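Local coordinates for protein fumarylacetoacetate hydrolase (Burkholderia xenovorans, PDB 5TI1) that probably hydrolyses fumarylacetoacetate to fumarate and acetoacetate, the last step of phenylalanine and tyrosine breakdown, using a bound magnesium ion, at residues F253-Q267 against A279-L293. Residues are numbered along the deposited sequence; the frame is centred on the assembly and turned at random. Where two conformers were deposited one is given.
With NA (sodium ion), chain L; MG (magnesium ion), chain K.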
# COMPACT_ATOMS: atom_id res chain seq x y z
N PHE B 253 -18.46 -0.70 -0.25
CA PHE B 253 -19.22 -0.04 0.80
C PHE B 253 -19.76 1.32 0.37
O PHE B 253 -20.94 1.63 0.56
CB PHE B 253 -18.35 0.10 2.06
CG PHE B 253 -18.98 0.92 3.15
CD1 PHE B 253 -20.14 0.48 3.78
CD2 PHE B 253 -18.39 2.12 3.56
CE1 PHE B 253 -20.72 1.24 4.80
CE2 PHE B 253 -18.96 2.89 4.57
CZ PHE B 253 -20.13 2.44 5.19
N GLY B 254 -18.90 2.16 -0.18
CA GLY B 254 -19.32 3.50 -0.54
C GLY B 254 -18.23 4.23 -1.29
O GLY B 254 -17.24 3.63 -1.72
N MET B 255 -18.41 5.55 -1.42
CA MET B 255 -17.54 6.36 -2.26
C MET B 255 -17.19 7.66 -1.56
O MET B 255 -17.96 8.17 -0.73
CB MET B 255 -18.22 6.67 -3.60
CG MET B 255 -17.29 7.19 -4.67
SD MET B 255 -18.21 7.50 -6.19
CE MET B 255 -18.78 5.85 -6.60
N VAL B 256 -16.02 8.19 -1.90
CA VAL B 256 -15.56 9.51 -1.48
C VAL B 256 -15.05 10.24 -2.72
O VAL B 256 -14.85 9.65 -3.78
CB VAL B 256 -14.46 9.44 -0.41
CG1 VAL B 256 -15.00 8.81 0.87
CG2 VAL B 256 -13.25 8.67 -0.95
N LEU B 257 -14.83 11.55 -2.57
CA LEU B 257 -14.07 12.31 -3.55
C LEU B 257 -12.58 12.15 -3.27
O LEU B 257 -12.17 12.00 -2.12
CB LEU B 257 -14.45 13.78 -3.51
CG LEU B 257 -15.95 14.09 -3.70
CD1 LEU B 257 -16.23 15.57 -3.47
CD2 LEU B 257 -16.41 13.67 -5.07
N LEU B 258 -11.77 12.20 -4.33
CA LEU B 258 -10.35 11.86 -4.22
C LEU B 258 -9.56 12.77 -5.15
O LEU B 258 -9.80 12.78 -6.37
CB LEU B 258 -10.10 10.38 -4.55
CG LEU B 258 -8.72 9.78 -4.26
CD1 LEU B 258 -8.80 8.24 -4.09
CD2 LEU B 258 -7.71 10.12 -5.33
N ASN B 259 -8.62 13.53 -4.59
CA ASN B 259 -7.71 14.36 -5.36
C ASN B 259 -6.33 13.72 -5.27
O ASN B 259 -5.65 13.82 -4.24
CB ASN B 259 -7.68 15.80 -4.84
CG ASN B 259 -6.79 16.70 -5.68
OD1 ASN B 259 -6.16 16.24 -6.64
ND2 ASN B 259 -6.75 18.00 -5.34
N ASP B 260 -5.90 13.10 -6.37
CA ASP B 260 -4.59 12.46 -6.44
C ASP B 260 -3.57 13.49 -6.91
O ASP B 260 -3.22 13.57 -8.10
CB ASP B 260 -4.64 11.24 -7.36
CG ASP B 260 -3.27 10.59 -7.55
OD1 ASP B 260 -2.41 10.75 -6.66
OD2 ASP B 260 -3.07 9.94 -8.60
N TRP B 261 -3.10 14.31 -5.97
CA TRP B 261 -2.12 15.34 -6.27
C TRP B 261 -0.94 14.75 -7.04
O TRP B 261 -0.40 13.71 -6.67
CB TRP B 261 -1.62 16.00 -4.99
CG TRP B 261 -2.68 16.55 -4.08
CD1 TRP B 261 -3.25 15.91 -3.01
CD2 TRP B 261 -3.30 17.84 -4.16
NE1 TRP B 261 -4.19 16.73 -2.42
CE2 TRP B 261 -4.24 17.92 -3.10
CE3 TRP B 261 -3.16 18.93 -5.01
CZ2 TRP B 261 -5.01 19.06 -2.86
CZ3 TRP B 261 -3.94 20.06 -4.79
CH2 TRP B 261 -4.85 20.12 -3.71
N SER B 262 -0.54 15.43 -8.11
CA SER B 262 0.49 14.94 -9.02
C SER B 262 1.53 16.01 -9.27
O SER B 262 1.19 17.16 -9.54
CB SER B 262 -0.13 14.51 -10.35
OG SER B 262 -0.92 13.34 -10.19
N ALA B 263 2.81 15.62 -9.18
CA ALA B 263 3.93 16.47 -9.59
C ALA B 263 4.41 15.95 -10.94
O ALA B 263 5.19 14.99 -11.01
CB ALA B 263 5.05 16.43 -8.55
N ARG B 264 3.93 16.57 -12.02
CA ARG B 264 4.04 15.94 -13.33
C ARG B 264 5.46 15.99 -13.88
O ARG B 264 5.85 15.08 -14.62
CB ARG B 264 3.09 16.60 -14.32
CG ARG B 264 1.67 16.52 -13.84
CD ARG B 264 0.68 16.55 -14.96
NE ARG B 264 -0.64 16.33 -14.41
CZ ARG B 264 -1.14 15.14 -14.13
NH1 ARG B 264 -0.43 14.03 -14.37
NH2 ARG B 264 -2.36 15.05 -13.60
N ASP B 265 6.23 17.02 -13.55
CA ASP B 265 7.62 17.04 -14.00
C ASP B 265 8.45 16.01 -13.25
O ASP B 265 9.31 15.35 -13.85
CB ASP B 265 8.23 18.45 -13.86
CG ASP B 265 7.97 19.11 -12.51
OD1 ASP B 265 7.23 18.55 -11.68
OD2 ASP B 265 8.51 20.21 -12.29
N ILE B 266 8.20 15.83 -11.95
CA ILE B 266 8.82 14.72 -11.23
C ILE B 266 8.40 13.39 -11.85
O ILE B 266 9.20 12.45 -11.95
CB ILE B 266 8.45 14.80 -9.73
CG1 ILE B 266 9.08 16.04 -9.08
CG2 ILE B 266 8.90 13.55 -8.98
CD1 ILE B 266 8.81 16.16 -7.59
N GLN B 267 7.15 13.30 -12.32
CA GLN B 267 6.66 12.03 -12.85
C GLN B 267 7.36 11.67 -14.15
O GLN B 267 7.77 10.52 -14.35
CB GLN B 267 5.14 12.08 -13.06
CG GLN B 267 4.55 10.75 -13.56
CD GLN B 267 3.05 10.80 -13.81
OE1 GLN B 267 2.25 10.74 -12.88
NE2 GLN B 267 2.66 10.89 -15.08
N ALA B 279 6.17 11.26 -7.60
CA ALA B 279 5.27 12.27 -8.14
C ALA B 279 3.85 12.13 -7.63
O ALA B 279 3.06 13.07 -7.82
CB ALA B 279 5.26 12.19 -9.66
N LYS B 280 3.50 10.99 -7.03
CA LYS B 280 2.14 10.73 -6.58
C LYS B 280 2.00 10.61 -5.07
O LYS B 280 0.93 10.93 -4.54
CB LYS B 280 1.61 9.43 -7.19
CG LYS B 280 1.57 9.42 -8.69
CD LYS B 280 0.47 10.31 -9.18
CE LYS B 280 -0.12 9.78 -10.47
NZ LYS B 280 -1.25 10.66 -10.88
N THR B 281 3.02 10.12 -4.39
CA THR B 281 2.88 9.65 -3.03
C THR B 281 3.07 10.75 -1.99
O THR B 281 2.97 10.46 -0.80
CB THR B 281 3.89 8.54 -2.75
OG1 THR B 281 5.21 9.09 -2.84
CG2 THR B 281 3.72 7.39 -3.75
N PHE B 282 3.36 11.99 -2.41
CA PHE B 282 3.55 13.05 -1.42
C PHE B 282 2.24 13.48 -0.77
O PHE B 282 2.26 14.05 0.33
CB PHE B 282 4.26 14.25 -2.05
CG PHE B 282 3.47 14.93 -3.14
CD1 PHE B 282 3.60 14.54 -4.46
CD2 PHE B 282 2.62 15.98 -2.84
CE1 PHE B 282 2.87 15.16 -5.46
CE2 PHE B 282 1.90 16.62 -3.83
CZ PHE B 282 2.02 16.20 -5.14
N ALA B 283 1.10 13.20 -1.40
CA ALA B 283 -0.21 13.58 -0.87
C ALA B 283 -1.33 13.06 -1.75
O ALA B 283 -1.26 13.17 -2.98
CB ALA B 283 -0.35 15.10 -0.74
N THR B 284 -2.37 12.51 -1.13
CA THR B 284 -3.63 12.22 -1.80
C THR B 284 -4.72 12.60 -0.81
O THR B 284 -4.65 12.22 0.35
CB THR B 284 -3.73 10.73 -2.19
OG1 THR B 284 -2.68 10.40 -3.11
CG2 THR B 284 -5.07 10.46 -2.85
N THR B 285 -5.69 13.40 -1.26
CA THR B 285 -6.73 13.91 -0.37
C THR B 285 -8.06 13.23 -0.67
O THR B 285 -8.42 13.05 -1.84
CB THR B 285 -6.86 15.44 -0.49
OG1 THR B 285 -5.60 16.05 -0.22
CG2 THR B 285 -7.89 15.98 0.49
N ILE B 286 -8.79 12.83 0.37
CA ILE B 286 -10.16 12.38 0.18
C ILE B 286 -11.11 13.20 1.04
O ILE B 286 -10.74 13.76 2.08
CB ILE B 286 -10.36 10.87 0.46
CG1 ILE B 286 -10.02 10.51 1.91
CG2 ILE B 286 -9.53 10.03 -0.52
CD1 ILE B 286 -10.37 9.04 2.27
N SER B 287 -12.36 13.29 0.58
CA SER B 287 -13.42 13.88 1.36
C SER B 287 -13.72 13.01 2.58
O SER B 287 -13.41 11.81 2.59
CB SER B 287 -14.67 14.06 0.50
OG SER B 287 -15.08 12.82 -0.04
N PRO B 288 -14.32 13.58 3.63
CA PRO B 288 -14.47 12.83 4.88
C PRO B 288 -15.72 11.95 4.97
O PRO B 288 -15.74 11.05 5.81
CB PRO B 288 -14.49 13.93 5.95
CG PRO B 288 -15.06 15.12 5.23
CD PRO B 288 -14.58 15.03 3.81
N TRP B 289 -16.74 12.19 4.15
CA TRP B 289 -18.02 11.48 4.25
C TRP B 289 -18.10 10.35 3.22
O TRP B 289 -18.05 10.59 2.01
CB TRP B 289 -19.20 12.44 4.06
CG TRP B 289 -19.35 13.45 5.16
CD1 TRP B 289 -19.15 14.80 5.07
CD2 TRP B 289 -19.71 13.19 6.53
NE1 TRP B 289 -19.37 15.39 6.28
CE2 TRP B 289 -19.71 14.43 7.20
CE3 TRP B 289 -20.03 12.03 7.25
CZ2 TRP B 289 -20.03 14.55 8.55
CZ3 TRP B 289 -20.34 12.15 8.59
CH2 TRP B 289 -20.34 13.40 9.23
N ILE B 290 -18.28 9.12 3.68
CA ILE B 290 -18.42 8.00 2.76
C ILE B 290 -19.89 7.87 2.42
O ILE B 290 -20.70 7.51 3.29
CB ILE B 290 -17.85 6.70 3.31
CG1 ILE B 290 -16.35 6.85 3.60
CG2 ILE B 290 -18.04 5.61 2.29
CD1 ILE B 290 -15.70 5.56 4.08
N VAL B 291 -20.24 8.19 1.18
CA VAL B 291 -21.62 8.04 0.71
C VAL B 291 -21.81 6.58 0.33
O VAL B 291 -21.06 6.05 -0.49
CB VAL B 291 -21.89 8.97 -0.49
CG1 VAL B 291 -23.27 8.67 -1.10
CG2 VAL B 291 -21.80 10.46 -0.07
N THR B 292 -22.78 5.92 0.96
CA THR B 292 -22.93 4.47 0.77
C THR B 292 -23.39 4.13 -0.64
O THR B 292 -24.12 4.89 -1.29
CB THR B 292 -23.94 3.87 1.76
OG1 THR B 292 -25.23 4.48 1.60
CG2 THR B 292 -23.46 4.02 3.20
N LEU B 293 -22.96 2.97 -1.10
CA LEU B 293 -23.37 2.51 -2.42
C LEU B 293 -24.88 2.37 -2.51
O LEU B 293 -25.49 2.67 -3.54
CB LEU B 293 -22.67 1.19 -2.75
CG LEU B 293 -22.87 0.78 -4.20
CD1 LEU B 293 -22.12 1.72 -5.13
CD2 LEU B 293 -22.46 -0.66 -4.43
NA NA L . -1.19 11.95 -5.03
MG MG K . -4.55 9.35 -10.36
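M255 exchanges a pair of backbone hydrogen bonds with V291, and N259 does the same with T285, which identifies two short antiparallel ladders between neighbouring strands of the mixed sheet in the FAH-family C-terminal domain. The register slips by two residues between them, and there S287 takes over: its N bonds to L257 O, while its OG, set between its own N and carbonyl carbon (chi1 57°), accepts L257 N at 2.8 Å.

Metal coordination joins the segments beyond the ladders. The D260 carboxylate bridges two ions, OD1 reaching sodium and OD2 magnesium, each at 2.4 Å. W261 O, K280 O and A283 O also bind the sodium. T284 OG1 lies farther from the sodium, at 2.9 Å. D153, E226 and E228 supply the other protein ligands of magnesium. K280 brings NZ 3.0 Å from D260 OD2 in a salt bridge in which NZ approaches OD2 from above the carboxylate plane. S262 OG accepts a second bond from K280 NZ at 2.8 Å, so two bonds hold NZ beside the magnesium site.

Apolar contacts line the strands: V256 sends CG1 to I290 CG1 (3.6 Å) and CG2 to I286 CB, while L258 CD2 meets T284 CG2. Past the sodium, F282 CZ touches W261 CB, and A279 CB packs on Q267 CB.

The indole of W261 has A283 O at its edge; N259 ND2 sits above one face, offset toward the rim, while N259 OD1 is hydrogen-bonded to E226 N. W261 NE1 donates to T285 OG1 at 2.7 Å, nearly straight (176°) and within 1° of the ring plane.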